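Local coordinates for protein auracyanin-B-2 (Chloroflexus aurantiacus, PDB 1QHQ) that carries electrons through a type 1 blue copper centre, probably as a soluble electron acceptor of the membrane-bound alternative complex III, at residues Leu35-Asn40 and Val108-Pro113; Phe84-Asp89 and Ile121-Gly126; Thr18-Ala23 and Arg44-Asn49; Ala24-Ala29 and Gln50-Val55. All coordinates share one frame; numbering follows the deposited sequence.

Interaction 1 of 4, residues Leu35-Asn40 and Val108-Pro113; sequences LSLPAN and VTFRTP
Leu37 meets Phe110 and Thr112 inside one end of the cupredoxin beta sandwich, where strand 34-38 of one sheet and strand 104-111 of the other run out into loops. The strands belong to different sheets, and the touching parts, residues 37-40 and 110-113, point 85° apart, so side chains and loop backbone rather than a strand ladder make the contact. The CB of Leu37 points toward the other segment, and its CD1 lies 3.7 Å from Thr112 CG2 and 4.4 Å from Phe110 CZ, the latter approached obliquely to the ring. Pro38 contributes its carbonyl. Thr112 OG1 donates to Pro38 O over 2.7 Å, in the carbonyl plane and on a lone pair, with a C=O...O angle of 139°. The hydroxyl is placed there by a chi1 of 55°, which sets OG1 between the backbone N and carbonyl carbon of Thr112, and it also accepts from the backbone N of Thr41. At Ala39 the methyl CB packs 3.4 Å from Pro113 O. Asn40 turns its backbone N toward Thr112 O and Pro113 O, both in weak hydrogen bonds. In the conformer given, the Arg111 side chain runs beside that of Asn40, pointing the same way, while the guanidinium keeps a salt bridge to Glu13. A weak bond at the edge of that group, Arg111 NH1 to Asn40 O at 3.3 Å, completes the contact.

Interaction 2 of 4, residues Phe84-Asp89 and Ile121-Gly126; sequences FVPPPD and ICTFPG. With CU (copper (II) ion), chain B.
Thr123 OG1 donates to Phe84 O over 2.7 Å, joining the loop before strand 93-96 to the copper-binding loop of this cupredoxin. The donor lies in the carbonyl plane, with a C=O...O angle of 154°, and the hydroxyl sits between the backbone N and carbonyl carbon of Thr123. Beside this bond, three rings pack together. Pro125 lies over one face of Phe84: its CG stands 3.4 Å from the ring centroid and only 6° off the normal, a CH-pi contact, while Pro125 CD comes 3.3 Å from Phe84 CG. Phe84 also turns an edge toward the face of Phe124 in a T-shaped pair, centroids 5.5 Å apart and planes at 77°. The same loop supplies Cys122 to the type 1 site, completed by His57, His127 and Met132, and the ring of Phe124 meets that of His127. Thr123 N is bound in turn by Asn58 OD1, so both its hydroxyl and its backbone amide are tied down next to the ligand. Cys122 SG binds the copper at 2.2 Å and also accepts a hydrogen bond from Phe124 N, 3.4 Å away.

Interaction 3 of 4, residues Thr18-Ala23 and Arg44-Asn49; sequences TVEVRA and RLDFVN
Thr18 and Arg44 lie side by side on one face of a parallel strand pair, their side chains pointing the same way, with Thr18 CG2 3.6 Å above the guanidinium plane and offset toward its rim. Strands 17-22 and 42-49 pair in register in a sheet of the cupredoxin sandwich; their directions differ by 22°, and alternating backbone bonds join them, such as Val21 N to Asp46 O at 2.8 Å. On the Thr18 face the charged groups pair along each strand. Arg44 holds Asp46 side-on: NE reaches OD1 at 2.8 Å and NH2 reaches OD2 at 3.1 Å, each on a syn lone pair and near the guanidinium plane. Ser107 also bonds to Asp46 OD1. In the Glu20 conformer given, Arg22 NE meets OE1 nearly along the C-O axis, though OE1 is tilted from the guanidinium plane. Val48 lies beside Arg22 and crosses Glu20 obliquely, with CG2 3.6 Å from Glu20 OE2. The opposite face is apolar. Phe47, its CG anti to the backbone N (chi1 -178°), crosses Val21 obliquely, with CD1 3.7 Å from Val21 CG1, and packs near the copper ligand Met132. Leu45 CG sits near the methyls of Val19 and Val21. Tentatively, for that conformer, Glu20 OE2 and Asp46 OD2 approach to 4.5 Å, carboxylate planes 74° apart; the arginine paired with each acid may offset their repulsion.

Interaction 4 of 4, residues Ala24-Ala29 and Gln50-Val55; sequences APDALA and QNNLGV
Asp26 and Asn52 both set CG anti to their own carbonyl carbon (chi1 -67° and -62°), and their polar ends meet between two surface loops at the copper end of the cupredoxin sandwich. Asn52 ND2 donates to Asp26 OD1 at 3.1 Å; the oxygen lies within 1° of the amide plane but is approached from the syn side, out of the carboxylate plane. A second, weak bond goes to OD2. Alongside, Asn52 N donates to Pro25 O over 2.6 Å, in the carbonyl plane and on a lone pair, so the residue grips the 24-29 loop by backbone and side chain at once. Asn51 shapes the other loop from within. Its OD1 accepts from Leu53 N at 2.9 Å, forming an Asx turn, and from Val55 N at 3.1 Å, while ND2 returns a bond to Val55 O and binds Asn49 OD1. Toward the copper side the contact becomes apolar: Leu28, at the centre of an inverse gamma turn, brings CD2 4.0 Å from Leu53 CD1 and 4.2 Å from Val55 CG1. Leu28 and Val55 also touch the copper ligand His127. The contact thus passes from a charged, exposed end at Asp26 to an apolar end beside the histidine, and the hydrogen-bond-donating amide of Asn52 would be expected to stabilise the negative charge of Asp26.

In the fold
Interaction 3 runs lengthwise through the sandwich and touches interaction 1 at one end and interaction 4 at the other. It meets interaction 1, centres about 13 Å apart, where Val108 O lies 2.9 Å from Leu45 N in a probable hydrogen bond and Leu35 packs on Val19. It meets interaction 4, centres about 14 Å apart, through a probable bond from Asn49 ND2 to Val55 O; the loops of interaction 4 also continue directly from its strands. Interaction 2 supplies a copper ligand; its nearest atoms are about 6 Å from interaction 3 and about 5 Å from interaction 4, without touching. Leu28 and Phe47 side chains each lie about 6 Å from the copper, whereas interaction 1 is remote from the site.

Interaction 1 of 4, residues Leu35-Asn40 and Val108-Pro113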
# COMPACT_ATOMS: atom_id res chain seq x y z
N LEU A 35 11.44 0.80 1.30
CA LEU A 35 11.39 -0.63 1.62
C LEU A 35 12.29 -1.34 0.56
O LEU A 35 12.43 -0.80 -0.51
CB LEU A 35 9.97 -1.17 1.47
CG LEU A 35 8.98 -0.72 2.57
CD1 LEU A 35 7.58 -1.20 2.27
CD2 LEU A 35 9.43 -1.21 3.95
N SER A 36 12.72 -2.53 0.97
CA SER A 36 13.55 -3.33 0.01
C SER A 36 13.10 -4.79 0.13
O SER A 36 13.05 -5.28 1.26
CB SER A 36 15.00 -3.23 0.57
OG SER A 36 15.93 -3.78 -0.28
N LEU A 37 12.85 -5.46 -0.96
CA LEU A 37 12.48 -6.91 -0.88
C LEU A 37 13.08 -7.57 -2.12
O LEU A 37 13.17 -6.98 -3.18
CB LEU A 37 10.96 -7.02 -0.94
CG LEU A 37 10.13 -6.45 0.23
CD1 LEU A 37 8.67 -6.41 -0.19
CD2 LEU A 37 10.34 -7.35 1.46
N PRO A 38 13.31 -8.89 -2.02
CA PRO A 38 13.75 -9.64 -3.20
C PRO A 38 12.61 -9.82 -4.17
O PRO A 38 11.45 -9.87 -3.73
CB PRO A 38 14.21 -10.96 -2.60
CG PRO A 38 13.40 -11.13 -1.36
CD PRO A 38 13.20 -9.70 -0.83
N ALA A 39 12.91 -10.02 -5.44
CA ALA A 39 11.93 -10.25 -6.47
C ALA A 39 11.29 -11.64 -6.37
O ALA A 39 11.90 -12.55 -5.82
CB ALA A 39 12.57 -10.12 -7.87
N ASN A 40 10.10 -11.73 -6.88
CA ASN A 40 9.39 -13.00 -7.05
C ASN A 40 9.37 -13.81 -5.78
O ASN A 40 9.53 -15.05 -5.74
CB ASN A 40 10.06 -13.80 -8.20
CG ASN A 40 9.23 -15.02 -8.58
OD1 ASN A 40 8.00 -14.95 -8.65
ND2 ASN A 40 9.87 -16.16 -8.80
N VAL A 108 -1.37 -7.47 3.88
CA VAL A 108 -1.60 -7.98 2.52
C VAL A 108 -0.46 -8.96 2.18
O VAL A 108 0.66 -8.69 2.55
CB VAL A 108 -1.77 -6.91 1.48
CG1 VAL A 108 -0.57 -5.99 1.34
CG2 VAL A 108 -2.18 -7.48 0.12
N THR A 109 -0.83 -10.09 1.59
CA THR A 109 0.20 -11.11 1.27
C THR A 109 0.27 -11.21 -0.24
O THR A 109 -0.76 -11.42 -0.91
CB THR A 109 -0.16 -12.46 1.87
OG1 THR A 109 -0.13 -12.35 3.32
CG2 THR A 109 0.87 -13.54 1.46
N PHE A 110 1.45 -10.97 -0.78
CA PHE A 110 1.61 -10.84 -2.21
C PHE A 110 2.95 -11.39 -2.68
O PHE A 110 3.92 -11.40 -1.92
CB PHE A 110 1.40 -9.40 -2.69
CG PHE A 110 2.45 -8.44 -2.20
CD1 PHE A 110 2.43 -7.95 -0.92
CD2 PHE A 110 3.48 -8.03 -3.05
CE1 PHE A 110 3.40 -7.07 -0.48
CE2 PHE A 110 4.48 -7.18 -2.62
CZ PHE A 110 4.40 -6.64 -1.32
N ARG A 111 3.02 -11.66 -3.98
CA ARG A 111 4.31 -12.00 -4.60
C ARG A 111 4.93 -10.71 -5.14
O ARG A 111 4.30 -9.97 -5.88
CB ARG A 111 4.12 -13.03 -5.72
CG ARG A 111 5.47 -13.47 -6.31
CD ARG A 111 5.27 -14.64 -7.27
NE ARG A 111 4.65 -15.78 -6.60
CZ ARG A 111 5.34 -16.70 -5.93
NH1 ARG A 111 6.66 -16.58 -5.84
NH2 ARG A 111 4.74 -17.71 -5.32
N THR A 112 6.13 -10.43 -4.66
CA THR A 112 6.79 -9.20 -5.17
C THR A 112 7.01 -9.32 -6.68
O THR A 112 7.18 -10.42 -7.20
CB THR A 112 8.12 -9.00 -4.46
OG1 THR A 112 8.89 -10.21 -4.65
CG2 THR A 112 7.95 -8.78 -2.95
N PRO A 113 7.01 -8.20 -7.37
CA PRO A 113 7.23 -8.12 -8.79
C PRO A 113 8.69 -8.31 -9.19
O PRO A 113 9.50 -8.75 -8.37
CB PRO A 113 6.74 -6.69 -9.12
CG PRO A 113 7.19 -5.93 -7.90
CD PRO A 113 6.81 -6.86 -6.75

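Interaction 2 of 4, residues Phe84-Asp89 and Ile121-Gly126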
# COMPACT_ATOMS: atom_id res chain seq x y z
N PHE A 84 -12.11 4.17 -0.08
CA PHE A 84 -11.04 4.75 -0.87
C PHE A 84 -9.86 3.81 -1.08
O PHE A 84 -8.73 4.28 -1.28
CB PHE A 84 -10.61 6.10 -0.30
CG PHE A 84 -11.75 7.11 -0.18
CD1 PHE A 84 -12.27 7.72 -1.30
CD2 PHE A 84 -12.28 7.40 1.06
CE1 PHE A 84 -13.31 8.63 -1.19
CE2 PHE A 84 -13.32 8.30 1.19
CZ PHE A 84 -13.81 8.94 0.06
N VAL A 85 -10.10 2.50 -1.03
CA VAL A 85 -9.06 1.56 -1.48
C VAL A 85 -9.18 1.53 -3.01
O VAL A 85 -10.23 1.90 -3.55
CB VAL A 85 -9.29 0.13 -0.96
CG1 VAL A 85 -9.09 0.07 0.55
CG2 VAL A 85 -10.68 -0.37 -1.35
N PRO A 86 -8.14 1.12 -3.70
CA PRO A 86 -8.27 0.87 -5.15
C PRO A 86 -9.38 -0.13 -5.37
O PRO A 86 -9.52 -1.10 -4.61
CB PRO A 86 -6.91 0.25 -5.50
CG PRO A 86 -5.99 0.74 -4.45
CD PRO A 86 -6.82 0.75 -3.17
N PRO A 87 -10.23 0.07 -6.37
CA PRO A 87 -11.20 -0.91 -6.78
C PRO A 87 -10.50 -2.20 -7.21
O PRO A 87 -9.34 -2.15 -7.66
CB PRO A 87 -11.88 -0.27 -7.99
CG PRO A 87 -11.73 1.21 -7.73
CD PRO A 87 -10.32 1.33 -7.15
N PRO A 88 -11.17 -3.31 -7.06
CA PRO A 88 -10.61 -4.60 -7.48
C PRO A 88 -10.26 -4.49 -8.96
O PRO A 88 -10.90 -3.72 -9.69
CB PRO A 88 -11.71 -5.59 -7.23
CG PRO A 88 -12.77 -4.91 -6.48
CD PRO A 88 -12.54 -3.44 -6.53
N ASP A 89 -9.13 -5.05 -9.38
CA ASP A 89 -8.74 -5.03 -10.77
C ASP A 89 -8.22 -3.69 -11.26
O ASP A 89 -8.04 -3.53 -12.49
CB ASP A 89 -9.90 -5.49 -11.68
CG ASP A 89 -10.32 -6.92 -11.39
OD1 ASP A 89 -9.46 -7.74 -11.01
OD2 ASP A 89 -11.54 -7.18 -11.44
N ILE A 121 1.97 3.93 -1.91
CA ILE A 121 1.29 5.17 -1.51
C ILE A 121 0.14 4.81 -0.59
O ILE A 121 -0.26 3.65 -0.42
CB ILE A 121 0.65 5.90 -2.74
CG1 ILE A 121 -0.41 5.07 -3.40
CG2 ILE A 121 1.77 6.28 -3.73
CD1 ILE A 121 -1.07 5.70 -4.64
N CYS A 122 -0.47 5.85 -0.02
CA CYS A 122 -1.74 5.71 0.67
C CYS A 122 -2.80 6.34 -0.26
O CYS A 122 -2.49 7.40 -0.83
CB CYS A 122 -1.71 6.39 2.01
SG CYS A 122 -3.35 6.48 2.80
N THR A 123 -3.92 5.71 -0.44
CA THR A 123 -4.95 6.26 -1.32
C THR A 123 -6.08 6.97 -0.59
O THR A 123 -7.01 7.40 -1.30
CB THR A 123 -5.53 5.23 -2.28
OG1 THR A 123 -6.09 4.11 -1.60
CG2 THR A 123 -4.41 4.78 -3.24
N PHE A 124 -5.98 7.15 0.72
CA PHE A 124 -7.09 7.96 1.35
C PHE A 124 -7.01 9.36 0.72
O PHE A 124 -5.93 9.88 0.54
CB PHE A 124 -6.81 8.04 2.85
CG PHE A 124 -8.07 8.54 3.54
CD1 PHE A 124 -9.13 7.70 3.76
CD2 PHE A 124 -8.18 9.91 3.77
CE1 PHE A 124 -10.30 8.19 4.33
CE2 PHE A 124 -9.36 10.40 4.32
CZ PHE A 124 -10.41 9.55 4.59
N PRO A 125 -8.15 9.92 0.36
CA PRO A 125 -8.18 11.22 -0.31
C PRO A 125 -7.24 12.23 0.25
O PRO A 125 -7.18 12.53 1.43
CB PRO A 125 -9.64 11.67 -0.11
CG PRO A 125 -10.40 10.41 -0.04
CD PRO A 125 -9.49 9.40 0.64
N GLY A 126 -6.38 12.81 -0.65
CA GLY A 126 -5.42 13.79 -0.25
C GLY A 126 -4.09 13.34 0.25
O GLY A 126 -3.11 14.10 0.26
CU CU B . -3.06 7.83 4.51

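Interaction 3 of 4, residues Thr18-Ala23 and Arg44-Asn49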
# COMPACT_ATOMS: atom_id res chain seq x y z
N THR A 18 8.26 -11.37 6.12
CA THR A 18 7.18 -10.43 6.51
C THR A 18 7.86 -9.07 6.77
O THR A 18 9.05 -9.00 7.08
CB THR A 18 6.42 -10.82 7.76
OG1 THR A 18 7.30 -10.75 8.91
CG2 THR A 18 5.93 -12.27 7.69
N VAL A 19 7.08 -8.02 6.54
CA VAL A 19 7.69 -6.67 6.79
C VAL A 19 6.62 -5.79 7.45
O VAL A 19 5.45 -5.85 7.05
CB VAL A 19 8.18 -6.05 5.49
CG1 VAL A 19 7.07 -5.99 4.45
CG2 VAL A 19 8.69 -4.61 5.73
N GLU A 20 7.03 -5.01 8.43
CA GLU A 20 6.09 -4.13 9.15
C GLU A 20 6.17 -2.70 8.57
O GLU A 20 7.27 -2.20 8.40
CB GLU A 20 6.57 -3.98 10.61
CG GLU A 20 5.99 -4.97 11.56
CD GLU A 20 4.90 -4.43 12.47
OE1 GLU A 20 5.00 -3.29 12.97
OE2 GLU A 20 3.93 -5.18 12.71
N VAL A 21 5.02 -2.12 8.32
CA VAL A 21 5.02 -0.66 7.98
C VAL A 21 4.13 0.01 9.03
O VAL A 21 3.10 -0.56 9.39
CB VAL A 21 4.46 -0.45 6.58
CG1 VAL A 21 4.15 1.03 6.31
CG2 VAL A 21 5.43 -0.99 5.54
N ARG A 22 4.51 1.21 9.43
CA ARG A 22 3.70 1.95 10.40
C ARG A 22 3.39 3.34 9.77
O ARG A 22 4.17 3.82 8.97
CB ARG A 22 4.38 2.20 11.74
CG ARG A 22 5.05 1.04 12.39
CD ARG A 22 4.33 0.41 13.55
NE ARG A 22 5.06 -0.76 14.07
CZ ARG A 22 5.38 -0.96 15.34
NH1 ARG A 22 5.04 -0.07 16.27
NH2 ARG A 22 6.06 -2.05 15.71
N ALA A 23 2.34 3.93 10.33
CA ALA A 23 2.02 5.32 9.94
C ALA A 23 2.84 6.27 10.79
O ALA A 23 3.27 5.92 11.90
CB ALA A 23 0.53 5.54 10.17
N ARG A 44 4.41 -11.10 3.40
CA ARG A 44 3.29 -10.51 4.12
C ARG A 44 3.70 -9.14 4.66
O ARG A 44 4.62 -9.00 5.44
CB ARG A 44 2.77 -11.38 5.26
CG ARG A 44 1.40 -10.74 5.78
CD ARG A 44 0.94 -11.54 7.00
NE ARG A 44 1.79 -11.31 8.15
CZ ARG A 44 2.40 -12.10 8.96
NH1 ARG A 44 2.27 -13.46 8.82
NH2 ARG A 44 3.19 -11.67 9.94
N LEU A 45 2.94 -8.11 4.19
CA LEU A 45 3.20 -6.76 4.69
C LEU A 45 2.14 -6.44 5.77
O LEU A 45 0.95 -6.66 5.53
CB LEU A 45 3.03 -5.77 3.53
CG LEU A 45 3.36 -4.30 3.83
CD1 LEU A 45 3.68 -3.54 2.57
CD2 LEU A 45 2.19 -3.64 4.57
N ASP A 46 2.62 -6.14 6.94
CA ASP A 46 1.72 -5.81 8.07
C ASP A 46 1.73 -4.26 8.23
O ASP A 46 2.76 -3.73 8.61
CB ASP A 46 2.21 -6.46 9.34
CG ASP A 46 2.25 -8.01 9.23
OD1 ASP A 46 1.40 -8.51 8.50
OD2 ASP A 46 3.03 -8.61 9.99
N PHE A 47 0.58 -3.65 7.96
CA PHE A 47 0.52 -2.16 8.15
C PHE A 47 -0.25 -1.86 9.44
O PHE A 47 -1.39 -2.30 9.62
CB PHE A 47 -0.26 -1.60 6.96
CG PHE A 47 -0.38 -0.08 6.97
CD1 PHE A 47 0.65 0.66 7.49
CD2 PHE A 47 -1.51 0.52 6.49
CE1 PHE A 47 0.54 2.07 7.57
CE2 PHE A 47 -1.60 1.91 6.53
CZ PHE A 47 -0.58 2.67 7.04
N VAL A 48 0.48 -1.31 10.40
CA VAL A 48 -0.11 -0.92 11.68
C VAL A 48 -0.37 0.60 11.68
O VAL A 48 0.54 1.38 11.47
CB VAL A 48 0.89 -1.24 12.82
CG1 VAL A 48 0.25 -0.95 14.17
CG2 VAL A 48 1.30 -2.72 12.73
N ASN A 49 -1.66 0.95 11.66
CA ASN A 49 -2.03 2.37 11.62
C ASN A 49 -2.27 2.92 13.04
O ASN A 49 -3.45 2.96 13.44
CB ASN A 49 -3.28 2.58 10.77
CG ASN A 49 -3.61 4.14 10.67
OD1 ASN A 49 -2.75 4.88 11.02
ND2 ASN A 49 -4.79 4.38 10.21

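Interaction 4 of 4, residues Ala24-Ala29 and Gln50-Val55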
# COMPACT_ATOMS: atom_id res chain seq x y z
N ALA A 24 3.15 7.45 10.23
CA ALA A 24 3.71 8.49 11.16
C ALA A 24 2.57 8.83 12.14
O ALA A 24 1.41 8.81 11.73
CB ALA A 24 4.06 9.72 10.35
N PRO A 25 2.90 9.07 13.38
CA PRO A 25 1.88 9.32 14.40
C PRO A 25 1.26 10.70 14.27
O PRO A 25 0.07 10.84 14.56
CB PRO A 25 2.63 9.15 15.70
CG PRO A 25 4.03 9.55 15.39
CD PRO A 25 4.26 9.10 13.94
N ASP A 26 2.01 11.66 13.75
CA ASP A 26 1.55 13.05 13.70
C ASP A 26 1.62 13.66 12.32
O ASP A 26 1.54 14.90 12.16
CB ASP A 26 2.40 13.88 14.69
CG ASP A 26 2.09 13.46 16.13
OD1 ASP A 26 0.89 13.45 16.47
OD2 ASP A 26 3.02 13.00 16.82
N ALA A 27 1.71 12.86 11.27
CA ALA A 27 1.79 13.38 9.90
C ALA A 27 1.08 12.48 8.93
O ALA A 27 0.94 11.26 9.21
CB ALA A 27 3.26 13.55 9.48
N LEU A 28 0.73 12.95 7.76
CA LEU A 28 0.21 12.13 6.68
C LEU A 28 1.36 11.52 5.88
O LEU A 28 1.75 11.93 4.81
CB LEU A 28 -0.71 12.96 5.78
CG LEU A 28 -1.83 13.70 6.56
CD1 LEU A 28 -2.68 14.48 5.55
CD2 LEU A 28 -2.69 12.73 7.34
N ALA A 29 1.97 10.49 6.52
CA ALA A 29 3.15 9.87 5.92
C ALA A 29 3.29 8.44 6.51
O ALA A 29 2.79 8.17 7.59
CB ALA A 29 4.40 10.64 6.30
N GLN A 50 -1.25 3.28 13.76
CA GLN A 50 -1.42 3.98 15.05
C GLN A 50 -0.97 5.44 14.84
O GLN A 50 0.13 5.70 14.41
CB GLN A 50 -0.56 3.34 16.12
CG GLN A 50 -1.14 2.00 16.60
CD GLN A 50 -0.16 1.26 17.49
OE1 GLN A 50 0.78 1.86 18.03
NE2 GLN A 50 -0.37 -0.04 17.63
N ASN A 51 -1.93 6.35 15.07
CA ASN A 51 -1.60 7.77 14.82
C ASN A 51 -2.42 8.65 15.78
O ASN A 51 -3.44 8.21 16.27
CB ASN A 51 -1.82 8.16 13.39
CG ASN A 51 -3.23 8.25 12.91
OD1 ASN A 51 -3.98 9.21 13.23
ND2 ASN A 51 -3.71 7.31 12.11
N ASN A 52 -1.91 9.84 16.00
CA ASN A 52 -2.56 10.79 16.92
C ASN A 52 -3.57 11.68 16.24
O ASN A 52 -4.14 12.57 16.92
CB ASN A 52 -1.44 11.64 17.56
CG ASN A 52 -0.50 10.76 18.37
OD1 ASN A 52 -1.00 9.82 19.03
ND2 ASN A 52 0.78 11.04 18.35
N LEU A 53 -3.89 11.49 14.98
CA LEU A 53 -4.81 12.36 14.25
C LEU A 53 -6.20 11.82 14.16
O LEU A 53 -7.12 12.42 13.57
CB LEU A 53 -4.25 12.57 12.80
CG LEU A 53 -2.84 13.11 12.73
CD1 LEU A 53 -2.32 13.16 11.29
CD2 LEU A 53 -2.76 14.51 13.35
N GLY A 54 -6.37 10.51 14.47
CA GLY A 54 -7.66 9.87 14.26
C GLY A 54 -7.94 9.59 12.80
O GLY A 54 -9.06 9.37 12.36
N VAL A 55 -6.84 9.50 12.01
CA VAL A 55 -6.99 9.42 10.57
C VAL A 55 -6.78 8.03 9.97
O VAL A 55 -6.05 7.20 10.53
CB VAL A 55 -6.10 10.46 9.85
CG1 VAL A 55 -4.66 9.99 9.78
CG2 VAL A 55 -6.67 10.78 8.48